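Local coordinates for cyclopenase asqI (Emericella nidulans, PDB 5YY3) that catalyses the zinc-dependent ring contraction of 4'-methoxycyclopenin to 4'-methoxyviridicatin, with loss of methyl isocyanate, in aspoquinolone biosynthesis, at the interface of chains A and B and the interface of chains A and C. Residues are numbered along the deposited sequence; one frame, centred on the assembly and turned at random. Chains: chain A/B/C, Uncharacterized protein AsqI.

Contact 1: the interface of chains A and B. Residues chain A 241, 295-296, 299; chain B 299, 402, 406.
B:Leu406 brings its CD2 methyl up to the guanidinium of A:Arg295, 3.4 Å from A:Arg295 NH2, while its other methyl, CD1, lies over the rim of one face of the B:Tyr402 ring, one turn earlier in the same helix. Close by, A:Tyr299 and B:Tyr299, the same residue across the two-fold, approach through their ring edges, CD2 to CD2 at 4.4 Å. Moving outward, A:Arg295 and B:Tyr402 meet tip to tip. The phenol oxygen OH of B:Tyr402 stands over the centre of the guanidinium, 3.5 Å from A:Arg295 CZ, and the two planes are 78° apart, so the tyrosine points into the flat face. A bend at chi3 (71°) turns the N-H edge of the guanidinium toward A:Asp296 in the same helix. A:Arg295 NE and NH2 both grip A:Asp296 OD1, side-on, NH2 at 3.1 Å as a salt bridge. This pairing should hold the rotation of the guanidinium and so the face it offers to chain B. At the polar rim, water 1 joins the chains: it sits in the ring plane at the edge of A:Tyr299, 2.9 Å from A:Tyr299 OH, 2.9 Å from A:Asn241 O and 2.7 Å from B:Tyr402 OH.

Contact 2: the interface of chains A and B. Residues chain A 239, 241, 398, 402, 405, 503; chain B 242, 244.
B:Gln242 reaches from a loop of chain B between A:Tyr402 and A:Asn241. At CB the first torsion (chi1 -53°) sets CG anti to the carbonyl carbon, and from CG the chain runs extended into chain A. B:Gln242 CG lies 3.7 Å from A:Tyr402 CD1. Next comes CD, also against that ring atom, with the amide nearly parallel to the ring (8° between planes) and the two side chains running antiparallel alongside one another. B:Gln242 OE1 takes up water 2 at 3.0 Å; that water also touches the backbone O of A:Lys398 and, weakly, A:Arg405 NE and B:Gln242 NE2. At the other branch, B:Gln242 NE2 lies 3.0 Å from A:Asn241 ND2. Both are amide N-H donors, so as modelled this is no hydrogen bond; a flip of either amide would put an oxygen opposite a nitrogen, and the assignment is doubtful. B:Gln242 NE2 also rests 3.6 Å from A:Pro239 CG. Beside this, A:Arg405 NH1 forms a salt bridge and hydrogen bond with B:Asp244 OD2 at 2.8 Å, from above the carboxylate plane, while NH1 and NH2 hold A:Asp503 end-on, one nitrogen to each oxygen. The arginine thus lies between two carboxylates whose like charges it would offset. In the fold, A:Lys398, A:Tyr402 and A:Arg405 come from helix 391-410, flanked by loops carrying A:Pro239, A:Asn241 and A:Asp503, and chain B answers with a loop.

Contact 3: the interface of chains A and C. Residues chain A 449-451, 648-649; chain C 158-161, 255.
C:Gly159 and A:Pro451 join the two backbones: C:Gly159 N donates to A:Pro451 O at 2.9 Å, nearly straight (168° at H) and with the donor tilted modestly from the carbonyl plane. Around this bond the prolines pack against apolar groups and backbone carbonyls. The A:Pro450 ring rests against two small groups of chain C, A:Pro450 CB 3.8 Å from C:Ala158 CB and A:Pro450 CG 3.8 Å from C:Ser255 CB. A:Pro451 lies alongside the chain C backbone, with A:Pro451 CD 3.5 Å from C:Glu160 O. Elsewhere along the strip, C:Ile161 sends its CG1 branch inward; with CG1 anti to the carbonyl carbon (chi1 -58°) and the chain continuing extended, its terminal methyl CD1 reaches 3.5 Å from A:Gly449 C. C:Ile161 CD1 also lies over one face of A:Phe649, near its rim, 4.0 Å from A:Phe649 CD1. C:Ser255 OG and C:Gly159 O are modelled implausibly close, so that bond is doubtful. Both prolines limit the local backbone freedom, which should favour one shape for this strip. In the fold, A:Gly449 ends strand 443-449 and the prolines follow it, close to A:Phe649 at the end of the modelled chain, while chain C contributes the loop 158-161 and the start of the 3-10 helix 255-257.

Contact 4: the interface of chains A and B. Residues chain A 230, 236, 499-500, 503; chain B 246, 267.
A:Asp499 lays its side chain across the ring of B:Phe267: A:Asp499 CB stands over the face, 3.7 Å from the B:Phe267 ring centroid, in a CH-pi contact, and the carboxylate continues almost parallel to the ring, 13° between planes. The carboxylate oxygen A:Asp499 OD2 is 3.5 Å from B:Phe267 CE1. Because CG of B:Phe267 is anti to its carbonyl carbon (chi1 -64°), the ring projects toward chain A, and A:Leu230 comes to meet its far end tip to tip, A:Leu230 CD2 lying 3.7 Å from B:Phe267 CE2. A:Leu500 is shared between the two aromatic rings. Its CD2 methyl sits 3.9 Å from B:Phe267 CE2 and also over one face of B:Phe246, offset toward the rim. B:Phe246 points its tip at the chain A backbone, with CZ 3.7 Å from A:Leu500 CA and CE1 3.4 Å from A:Asp499 O. At the tip, A:Asp503 CB meets the CE2-CZ edge of B:Phe246, 3.7 Å from B:Phe246 CE2. A:Leu236 packs more distantly beside B:Phe246. The contact appears to rest mainly on shape and packing, two phenylalanines of one subunit fitting around the 3-10 helix 498-500 of the other. If the A-B pair is also the assembly in solution, this patch would serve as a hydrophobic anchor for the dimer.

Contact 1: the interface of chains A and B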
# COMPACT_ATOMS: atom_id res chain seq x y z
N ASN A 241 6.18 10.33 25.22
CA ASN A 241 5.66 10.66 26.55
C ASN A 241 5.91 9.54 27.56
O ASN A 241 6.11 9.80 28.74
CB ASN A 241 4.16 10.97 26.48
CG ASN A 241 3.88 12.36 25.89
OD1 ASN A 241 4.69 13.27 26.01
ND2 ASN A 241 2.72 12.51 25.25
N ARG A 295 10.52 14.37 34.79
CA ARG A 295 9.29 14.58 34.02
C ARG A 295 8.08 14.71 34.94
O ARG A 295 7.27 15.62 34.78
CB ARG A 295 9.06 13.43 33.03
CG ARG A 295 7.69 13.45 32.34
CD ARG A 295 7.34 12.07 31.79
NE ARG A 295 7.04 11.14 32.87
CZ ARG A 295 7.04 9.82 32.76
NH1 ARG A 295 7.33 9.25 31.60
NH2 ARG A 295 6.75 9.05 33.82
N ASP A 296 7.95 13.78 35.88
CA ASP A 296 6.82 13.75 36.80
C ASP A 296 6.78 15.02 37.64
O ASP A 296 5.71 15.54 37.97
CB ASP A 296 6.89 12.55 37.74
CG ASP A 296 6.65 11.25 37.05
OD1 ASP A 296 6.15 11.27 35.90
OD2 ASP A 296 6.95 10.19 37.66
N TYR A 299 5.77 17.93 35.52
CA TYR A 299 4.32 17.81 35.32
C TYR A 299 3.58 18.39 36.53
O TYR A 299 2.66 19.21 36.39
CB TYR A 299 3.90 16.36 35.12
CG TYR A 299 4.17 15.75 33.75
CD1 TYR A 299 4.62 16.52 32.68
CD2 TYR A 299 3.96 14.39 33.54
CE1 TYR A 299 4.86 15.94 31.44
CE2 TYR A 299 4.19 13.82 32.31
CZ TYR A 299 4.64 14.59 31.26
OH TYR A 299 4.87 13.99 30.04
N TYR B 299 -1.46 11.55 38.48
CA TYR B 299 -0.05 11.44 38.12
C TYR B 299 0.84 11.81 39.30
O TYR B 299 1.77 11.08 39.68
CB TYR B 299 0.29 12.34 36.93
CG TYR B 299 -0.14 11.85 35.56
CD1 TYR B 299 -0.66 10.58 35.36
CD2 TYR B 299 -0.01 12.68 34.45
CE1 TYR B 299 -1.05 10.15 34.09
CE2 TYR B 299 -0.38 12.27 33.19
CZ TYR B 299 -0.90 11.00 33.01
OH TYR B 299 -1.27 10.62 31.74
N TYR B 402 -1.36 3.20 30.98
CA TYR B 402 -0.25 4.08 31.36
C TYR B 402 -0.16 4.24 32.89
O TYR B 402 0.94 4.23 33.46
CB TYR B 402 -0.40 5.45 30.68
CG TYR B 402 0.67 6.46 31.06
CD1 TYR B 402 2.01 6.12 31.00
CD2 TYR B 402 0.33 7.75 31.46
CE1 TYR B 402 3.00 7.02 31.35
CE2 TYR B 402 1.31 8.68 31.80
CZ TYR B 402 2.64 8.31 31.75
OH TYR B 402 3.63 9.22 32.08
N LEU B 406 3.13 3.39 35.30
CA LEU B 406 3.70 4.30 36.29
C LEU B 406 3.83 3.63 37.66
O LEU B 406 4.86 3.72 38.33
CB LEU B 406 2.83 5.55 36.43
CG LEU B 406 2.88 6.55 35.27
CD1 LEU B 406 1.68 7.47 35.34
CD2 LEU B 406 4.18 7.36 35.29
O HOH W 1 4.09 11.20 30.23

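Contact 2: the interface of chains A and B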
# COMPACT_ATOMS: atom_id res chain seq x y z
N PRO A 239 4.06 10.95 20.47
CA PRO A 239 5.08 11.63 21.27
C PRO A 239 5.82 10.65 22.16
O PRO A 239 5.28 9.60 22.49
CB PRO A 239 4.27 12.63 22.10
CG PRO A 239 2.88 12.07 22.12
CD PRO A 239 2.69 11.34 20.83
N ASN A 241 6.18 10.33 25.22
CA ASN A 241 5.66 10.66 26.55
C ASN A 241 5.91 9.54 27.56
O ASN A 241 6.11 9.80 28.74
CB ASN A 241 4.16 10.97 26.48
CG ASN A 241 3.88 12.36 25.89
OD1 ASN A 241 4.69 13.27 26.01
ND2 ASN A 241 2.72 12.51 25.25
N LYS A 398 8.08 16.28 19.94
CA LYS A 398 6.65 16.38 20.23
C LYS A 398 6.40 16.19 21.73
O LYS A 398 5.43 16.74 22.27
CB LYS A 398 5.82 15.37 19.43
CG LYS A 398 4.31 15.59 19.64
CD LYS A 398 3.45 14.93 18.59
CE LYS A 398 1.98 14.92 18.99
NZ LYS A 398 1.12 14.14 18.02
N TYR A 402 4.58 18.86 24.40
CA TYR A 402 3.56 18.52 25.39
C TYR A 402 3.62 19.46 26.60
O TYR A 402 2.59 19.90 27.12
CB TYR A 402 3.69 17.05 25.83
CG TYR A 402 2.71 16.63 26.89
CD1 TYR A 402 1.35 16.88 26.76
CD2 TYR A 402 3.13 15.94 28.03
CE1 TYR A 402 0.44 16.50 27.73
CE2 TYR A 402 2.23 15.54 29.01
CZ TYR A 402 0.88 15.83 28.86
OH TYR A 402 -0.03 15.44 29.82
N ARG A 405 1.88 22.50 25.67
CA ARG A 405 0.42 22.35 25.71
C ARG A 405 -0.13 22.47 27.13
O ARG A 405 -1.16 23.12 27.34
CB ARG A 405 -0.00 21.01 25.11
CG ARG A 405 0.34 20.87 23.64
CD ARG A 405 -0.09 19.51 23.09
NE ARG A 405 0.17 19.44 21.66
CZ ARG A 405 -0.72 19.76 20.74
NH1 ARG A 405 -1.92 20.19 21.12
NH2 ARG A 405 -0.42 19.69 19.45
N ASP A 503 -6.69 23.18 16.92
CA ASP A 503 -5.60 23.00 17.85
C ASP A 503 -4.67 24.19 17.74
O ASP A 503 -4.08 24.41 16.67
CB ASP A 503 -4.86 21.69 17.55
CG ASP A 503 -3.60 21.53 18.37
OD1 ASP A 503 -3.56 22.04 19.51
OD2 ASP A 503 -2.66 20.87 17.87
N GLN B 242 -2.81 12.75 25.80
CA GLN B 242 -3.09 14.16 25.58
C GLN B 242 -4.58 14.32 25.19
O GLN B 242 -5.01 13.81 24.16
CB GLN B 242 -2.15 14.74 24.51
CG GLN B 242 -0.64 14.48 24.78
CD GLN B 242 0.31 15.07 23.71
OE1 GLN B 242 -0.12 15.61 22.68
NE2 GLN B 242 1.63 14.93 23.95
N ASP B 244 -6.39 16.78 24.23
CA ASP B 244 -6.70 17.64 23.10
C ASP B 244 -6.28 16.99 21.79
O ASP B 244 -5.96 17.66 20.81
CB ASP B 244 -6.02 19.00 23.25
CG ASP B 244 -4.51 18.87 23.40
OD1 ASP B 244 -4.04 17.75 23.73
OD2 ASP B 244 -3.79 19.88 23.20
O HOH W 2 2.24 17.36 22.09

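Contact 3: the interface of chains A and C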
# COMPACT_ATOMS: atom_id res chain seq x y z
N GLY A 449 11.39 18.25 -6.54
CA GLY A 449 12.44 18.00 -7.50
C GLY A 449 13.41 16.97 -6.95
O GLY A 449 13.22 16.44 -5.86
N PRO A 450 14.48 16.70 -7.70
CA PRO A 450 15.53 15.77 -7.30
C PRO A 450 16.27 16.22 -6.03
O PRO A 450 16.51 17.41 -5.83
CB PRO A 450 16.48 15.76 -8.50
CG PRO A 450 15.67 16.30 -9.64
CD PRO A 450 14.74 17.29 -9.03
N PRO A 451 16.61 15.26 -5.17
CA PRO A 451 17.45 15.64 -4.02
C PRO A 451 18.87 15.83 -4.50
O PRO A 451 19.27 15.23 -5.51
CB PRO A 451 17.34 14.43 -3.08
CG PRO A 451 17.09 13.26 -4.03
CD PRO A 451 16.26 13.83 -5.17
N LYS A 648 8.61 17.95 -10.08
CA LYS A 648 9.43 18.49 -11.16
C LYS A 648 10.71 17.68 -11.34
O LYS A 648 11.66 17.85 -10.58
CB LYS A 648 9.77 19.96 -10.94
CG LYS A 648 8.56 20.86 -10.95
CD LYS A 648 8.88 22.29 -11.36
CE LYS A 648 9.93 22.94 -10.48
NZ LYS A 648 9.80 24.44 -10.55
N PHE A 649 10.71 16.82 -12.35
CA PHE A 649 11.81 15.92 -12.64
C PHE A 649 13.10 16.64 -13.08
O PHE A 649 13.06 17.58 -13.89
CB PHE A 649 11.38 14.90 -13.70
CG PHE A 649 10.32 13.93 -13.22
CD1 PHE A 649 10.67 12.88 -12.37
CD2 PHE A 649 9.00 14.07 -13.60
CE1 PHE A 649 9.70 12.00 -11.91
CE2 PHE A 649 8.03 13.18 -13.15
CZ PHE A 649 8.38 12.15 -12.31
N ALA C 158 22.23 14.88 -8.65
CA ALA C 158 20.79 14.70 -8.51
C ALA C 158 20.47 13.25 -8.27
O ALA C 158 20.90 12.38 -9.01
CB ALA C 158 20.07 15.21 -9.75
N GLY C 159 19.72 12.97 -7.22
CA GLY C 159 19.29 11.61 -6.97
C GLY C 159 17.92 11.41 -7.57
O GLY C 159 17.41 12.27 -8.29
N GLU C 160 17.31 10.26 -7.28
CA GLU C 160 16.02 9.90 -7.81
C GLU C 160 14.90 10.49 -6.96
O GLU C 160 15.05 10.65 -5.76
CB GLU C 160 15.91 8.37 -7.86
CG GLU C 160 14.63 7.83 -8.46
CD GLU C 160 14.38 6.39 -8.05
OE1 GLU C 160 14.73 6.03 -6.90
OE2 GLU C 160 13.84 5.63 -8.88
N ILE C 161 13.78 10.83 -7.59
CA ILE C 161 12.61 11.27 -6.84
C ILE C 161 11.82 10.03 -6.37
O ILE C 161 11.08 9.45 -7.16
CB ILE C 161 11.73 12.21 -7.71
CG1 ILE C 161 12.56 13.41 -8.17
CG2 ILE C 161 10.50 12.71 -6.96
CD1 ILE C 161 11.73 14.52 -8.84
N SER C 255 17.27 11.14 -12.46
CA SER C 255 17.39 12.58 -12.63
C SER C 255 18.69 13.00 -13.32
O SER C 255 18.71 13.96 -14.08
CB SER C 255 17.26 13.24 -11.27
OG SER C 255 16.39 12.46 -10.47

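Contact 4: the interface of chains A and B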
# COMPACT_ATOMS: atom_id res chain seq x y z
N LEU A 230 0.46 14.77 7.32
CA LEU A 230 -0.92 14.69 6.90
C LEU A 230 -1.08 14.82 5.38
O LEU A 230 -2.02 14.29 4.80
CB LEU A 230 -1.74 15.78 7.58
CG LEU A 230 -2.69 15.31 8.68
CD1 LEU A 230 -2.00 14.29 9.54
CD2 LEU A 230 -3.13 16.50 9.51
N LEU A 236 -0.12 10.82 12.48
CA LEU A 236 0.46 11.84 13.32
C LEU A 236 1.56 11.18 14.16
O LEU A 236 1.58 9.96 14.33
CB LEU A 236 -0.61 12.49 14.20
CG LEU A 236 -1.69 13.37 13.55
CD1 LEU A 236 -2.78 13.73 14.56
CD2 LEU A 236 -1.11 14.64 12.93
N ASP A 499 -7.97 20.35 8.92
CA ASP A 499 -8.34 19.35 9.93
C ASP A 499 -7.79 19.67 11.31
O ASP A 499 -8.42 19.36 12.33
CB ASP A 499 -7.86 17.95 9.51
CG ASP A 499 -8.62 17.40 8.32
OD1 ASP A 499 -9.83 17.69 8.22
OD2 ASP A 499 -8.02 16.68 7.49
N LEU A 500 -6.61 20.29 11.36
CA LEU A 500 -5.96 20.57 12.64
C LEU A 500 -6.30 21.95 13.19
O LEU A 500 -5.85 22.32 14.27
CB LEU A 500 -4.44 20.46 12.49
CG LEU A 500 -3.87 19.19 11.86
CD1 LEU A 500 -2.35 19.27 11.78
CD2 LEU A 500 -4.30 17.99 12.66
N ASP A 503 -6.69 23.18 16.92
CA ASP A 503 -5.60 23.00 17.85
C ASP A 503 -4.67 24.19 17.74
O ASP A 503 -4.08 24.41 16.67
CB ASP A 503 -4.86 21.69 17.55
CG ASP A 503 -3.60 21.53 18.37
OD1 ASP A 503 -3.56 22.04 19.51
OD2 ASP A 503 -2.66 20.87 17.87
N PHE B 246 -6.39 14.43 18.35
CA PHE B 246 -7.29 14.14 17.26
C PHE B 246 -7.44 12.63 17.09
O PHE B 246 -6.53 11.88 17.38
CB PHE B 246 -6.77 14.76 15.96
CG PHE B 246 -6.80 16.26 15.95
CD1 PHE B 246 -7.95 16.95 15.59
CD2 PHE B 246 -5.66 16.99 16.23
CE1 PHE B 246 -7.98 18.34 15.56
CE2 PHE B 246 -5.67 18.39 16.19
CZ PHE B 246 -6.84 19.06 15.85
N PHE B 267 -10.54 13.11 12.27
CA PHE B 267 -10.12 14.26 13.06
C PHE B 267 -11.21 14.81 13.98
O PHE B 267 -11.27 16.00 14.24
CB PHE B 267 -9.58 15.36 12.13
CG PHE B 267 -8.34 14.94 11.38
CD1 PHE B 267 -8.45 14.28 10.16
CD2 PHE B 267 -7.08 15.18 11.91
CE1 PHE B 267 -7.31 13.86 9.47
CE2 PHE B 267 -5.94 14.78 11.22
CZ PHE B 267 -6.06 14.11 10.00

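Contacts 1, 2 and 4 run along one two-fold interface between chains A and B. The C-alpha centres of contacts 1 and 2 are about 13 Å apart, those of contacts 2 and 4 about 12 Å, and those of contacts 1 and 4 about 24 Å. A:Asn241 ties contact 1 to contact 2, A:Asp503 ties contact 2 to contact 4, and helix 391-410 serves contacts 1 and 2 from opposite chains. Contact 3, its C-alpha centre about 30 to 44 Å from the others, belongs to a separate interface between chains A and C. Two different two-fold interfaces can build the deposited tetramer, though the structure alone does not show that it forms in solution.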